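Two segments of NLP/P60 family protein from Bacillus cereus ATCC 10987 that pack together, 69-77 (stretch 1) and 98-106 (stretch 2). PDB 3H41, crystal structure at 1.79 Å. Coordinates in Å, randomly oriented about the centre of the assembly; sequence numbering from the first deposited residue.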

# COMPACT_ATOMS: atom_id res chain seq x y z
N GLU A 69 5.06 -8.79 7.21
CA GLU A 69 4.81 -9.76 8.28
C GLU A 69 3.36 -9.63 8.76
O GLU A 69 2.82 -8.54 8.84
CB GLU A 69 5.72 -9.51 9.46
CG GLU A 69 5.69 -10.63 10.50
CD GLU A 69 6.74 -10.44 11.60
OE1 GLU A 69 7.89 -10.06 11.29
OE2 GLU A 69 6.42 -10.68 12.78
N VAL A 70 2.77 -10.77 9.08
CA VAL A 70 1.44 -10.81 9.63
C VAL A 70 1.42 -11.75 10.85
O VAL A 70 2.27 -12.64 10.97
CB VAL A 70 0.37 -11.31 8.58
CG1 VAL A 70 0.45 -10.48 7.25
CG2 VAL A 70 0.47 -12.81 8.33
N THR A 71 0.43 -11.53 11.72
CA THR A 71 0.10 -12.49 12.78
C THR A 71 -1.16 -13.25 12.36
O THR A 71 -2.19 -12.63 12.11
CB THR A 71 -0.15 -11.78 14.13
OG1 THR A 71 1.00 -10.99 14.48
CG2 THR A 71 -0.54 -12.84 15.28
N VAL A 72 -1.07 -14.58 12.28
CA VAL A 72 -2.23 -15.41 11.93
C VAL A 72 -3.04 -15.64 13.21
O VAL A 72 -2.50 -16.15 14.21
CB VAL A 72 -1.84 -16.74 11.24
CG1 VAL A 72 -3.08 -17.50 10.78
CG2 VAL A 72 -0.89 -16.50 10.06
N VAL A 73 -4.31 -15.22 13.18
CA VAL A 73 -5.18 -15.30 14.37
C VAL A 73 -6.39 -16.25 14.28
O VAL A 73 -6.97 -16.59 15.32
CB VAL A 73 -5.67 -13.88 14.79
CG1 VAL A 73 -4.47 -12.96 15.18
CG2 VAL A 73 -6.54 -13.25 13.71
N ASP A 74 -6.78 -16.68 13.08
CA ASP A 74 -7.93 -17.58 12.93
C ASP A 74 -7.78 -18.27 11.60
O ASP A 74 -7.00 -17.80 10.75
CB ASP A 74 -9.25 -16.80 12.99
CG ASP A 74 -10.46 -17.67 13.41
OD1 ASP A 74 -10.35 -18.92 13.48
OD2 ASP A 74 -11.52 -17.07 13.66
N LYS A 75 -8.48 -19.39 11.42
CA LYS A 75 -8.46 -20.16 10.18
C LYS A 75 -9.82 -20.78 9.95
O LYS A 75 -10.36 -21.41 10.86
CB LYS A 75 -7.39 -21.27 10.21
CG LYS A 75 -7.44 -22.22 9.01
CD LYS A 75 -6.19 -23.11 8.93
CE LYS A 75 -6.33 -24.21 7.90
NZ LYS A 75 -5.00 -24.72 7.45
N LYS A 76 -10.39 -20.56 8.78
CA LYS A 76 -11.64 -21.18 8.39
C LYS A 76 -11.44 -21.77 7.00
O LYS A 76 -11.33 -21.04 6.01
CB LYS A 76 -12.78 -20.17 8.34
CG LYS A 76 -13.06 -19.38 9.60
CD LYS A 76 -13.91 -20.13 10.58
CE LYS A 76 -14.51 -19.19 11.63
NZ LYS A 76 -14.39 -19.81 12.97
N GLY A 77 -11.38 -23.09 6.92
CA GLY A 77 -11.10 -23.76 5.66
C GLY A 77 -9.76 -23.33 5.07
O GLY A 77 -8.75 -23.36 5.75
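Stretch 2 98-106: GWMPEKQLT

What stands out in this contact is a lysine that starts out facing the wrong way. The CA-to-CB bond of Lys75 points away from stretch 2, yet its side chain, with chi1 to chi4 all in the t range, runs out far enough for its end to meet a carboxylate there: Lys75 NZ donates a hydrogen bond to Glu102 OE1 at 2.7 Å, and the pair forms a salt bridge. The general principle is that a long, flexible side chain can join a contact from which its own backbone direction would seem to exclude it, whereas a short one must be aimed by the backbone.

The two segments belong to one chain, and touching residues are at least 23 positions apart in sequence. Stretch 1 is a strand from Glu69 to Lys76, followed by Gly77 in a loop or turn, whose positive phi of 58° by itself favours glycine. Stretch 2 is less uniform. It continues a strand through Gly98 to Pro101, makes a 3-10 segment over Glu102 to Gln104, and returns to strand at Leu105 and Thr106. The short turn is held by two backbone hydrogen bonds, from Gln104 N to Pro101 O and from Leu105 N to Glu102 O, each 3.0 Å long.

No backbone hydrogen bond joins the stretches; side chains make the contact. The nearest CA pairs, Val70 CA to Leu105 CA at 8.9 Å and Lys75 CA to Glu102 CA at 8.4 Å, are too far apart for neighbouring strands of a sheet. As stretch 1 advances from Val70 to Lys75, its counterpart steps back from Leu105 to Glu102, so the contacts run in opposite order along the two stretches, although stretch 2 bends across stretch 1 and is not an antiparallel partner strand.

At the Val70 end the contact is apolar. Val70 and Val72, two positions apart on the strand, both direct their CA-to-CB bonds toward stretch 2, as the alternation of an extended chain allows, while that of Leu105 points toward stretch 1. Val70 CG2 lies 3.8 Å from Leu105 CD2, and Val72 CG2 lies 3.9 Å from Leu105 CD1, so a single leucine spans both valines. These are ordinary van der Waals separations.

Farther along, Trp99 supplies the largest single covered area, 84 Å² of the whole residue. Its CA-to-CB bond points sideways, but chi1 of -66° (m) and chi2 of 87° bring the end of the indole nearer to stretch 1. Lys76 CG approaches Trp99 CH2 at 3.5 Å, and Asp74 OD2 lies 3.9 Å from the same CH2 atom; both approach the ring obliquely. Lys76 begins toward stretch 2 before its end leads away, so it is the aliphatic part of the side chain that meets the indole. Asp74 also accepts a hydrogen bond within its own stretch, from Lys75 N to Asp74 OD1 at 2.8 Å.

Altogether the segments bury 340 Å², a modest surface combining apolar packing, an aromatic ring and one salt bridge.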

# COMPACT_ATOMS: atom_id res chain seq x y z
N GLY A 98 -7.89 -8.77 8.59
CA GLY A 98 -8.69 -9.21 7.47
C GLY A 98 -8.40 -10.64 7.07
O GLY A 98 -7.50 -11.24 7.58
N TRP A 99 -9.18 -11.14 6.13
CA TRP A 99 -9.12 -12.54 5.70
C TRP A 99 -8.46 -12.67 4.34
O TRP A 99 -8.70 -11.87 3.41
CB TRP A 99 -10.54 -13.12 5.65
CG TRP A 99 -11.20 -13.22 6.97
CD1 TRP A 99 -11.92 -12.26 7.62
CD2 TRP A 99 -11.24 -14.39 7.81
NE1 TRP A 99 -12.37 -12.76 8.83
CE2 TRP A 99 -11.97 -14.06 8.97
CE3 TRP A 99 -10.71 -15.68 7.70
CZ2 TRP A 99 -12.20 -14.97 10.00
CZ3 TRP A 99 -10.93 -16.59 8.73
CH2 TRP A 99 -11.67 -16.23 9.86
N MSE A 100 -7.60 -13.68 4.22
CA MSE A 100 -6.85 -13.94 3.00
C MSE A 100 -6.62 -15.45 2.82
O MSE A 100 -6.68 -16.21 3.79
CB MSE A 100 -5.53 -13.18 3.04
CG MSE A 100 -4.59 -13.56 4.19
SE MSE A 100 -2.85 -12.67 4.01
CE MSE A 100 -2.29 -13.62 2.49
N PRO A 101 -6.36 -15.90 1.57
CA PRO A 101 -6.04 -17.34 1.40
C PRO A 101 -4.75 -17.72 2.07
O PRO A 101 -3.74 -17.03 1.89
CB PRO A 101 -5.92 -17.51 -0.11
CG PRO A 101 -6.74 -16.37 -0.68
CD PRO A 101 -6.53 -15.24 0.27
N GLU A 102 -4.78 -18.81 2.82
CA GLU A 102 -3.56 -19.32 3.46
C GLU A 102 -2.42 -19.57 2.48
O GLU A 102 -1.24 -19.42 2.82
CB GLU A 102 -3.85 -20.59 4.26
CG GLU A 102 -2.69 -20.90 5.21
CD GLU A 102 -3.04 -21.93 6.28
OE1 GLU A 102 -3.79 -22.87 5.95
OE2 GLU A 102 -2.56 -21.78 7.42
N LYS A 103 -2.76 -19.96 1.26
CA LYS A 103 -1.77 -20.25 0.25
C LYS A 103 -0.97 -19.04 -0.22
O LYS A 103 0.01 -19.23 -0.95
CB LYS A 103 -2.39 -20.94 -0.96
CG LYS A 103 -3.41 -20.11 -1.75
CD LYS A 103 -4.10 -20.98 -2.79
CE LYS A 103 -5.03 -20.20 -3.68
NZ LYS A 103 -5.74 -21.10 -4.67
N GLN A 104 -1.38 -17.85 0.20
CA GLN A 104 -0.65 -16.62 -0.09
C GLN A 104 0.34 -16.23 1.01
O GLN A 104 0.93 -15.15 0.93
CB GLN A 104 -1.63 -15.48 -0.35
CG GLN A 104 -2.35 -15.63 -1.69
CD GLN A 104 -3.19 -14.41 -2.00
OE1 GLN A 104 -3.68 -13.76 -1.08
NE2 GLN A 104 -3.36 -14.10 -3.29
N LEU A 105 0.51 -17.10 2.01
CA LEU A 105 1.42 -16.86 3.15
C LEU A 105 2.55 -17.88 3.06
O LEU A 105 2.40 -18.95 2.48
CB LEU A 105 0.70 -17.06 4.49
CG LEU A 105 -0.34 -16.03 4.87
CD1 LEU A 105 -0.96 -16.43 6.21
CD2 LEU A 105 0.25 -14.60 4.93
N THR A 106 3.70 -17.52 3.64
CA THR A 106 4.77 -18.48 3.76
C THR A 106 5.51 -18.23 5.08
O THR A 106 5.22 -17.27 5.83
CB THR A 106 5.73 -18.41 2.55
OG1 THR A 106 6.64 -19.51 2.60
CG2 THR A 106 6.49 -17.11 2.52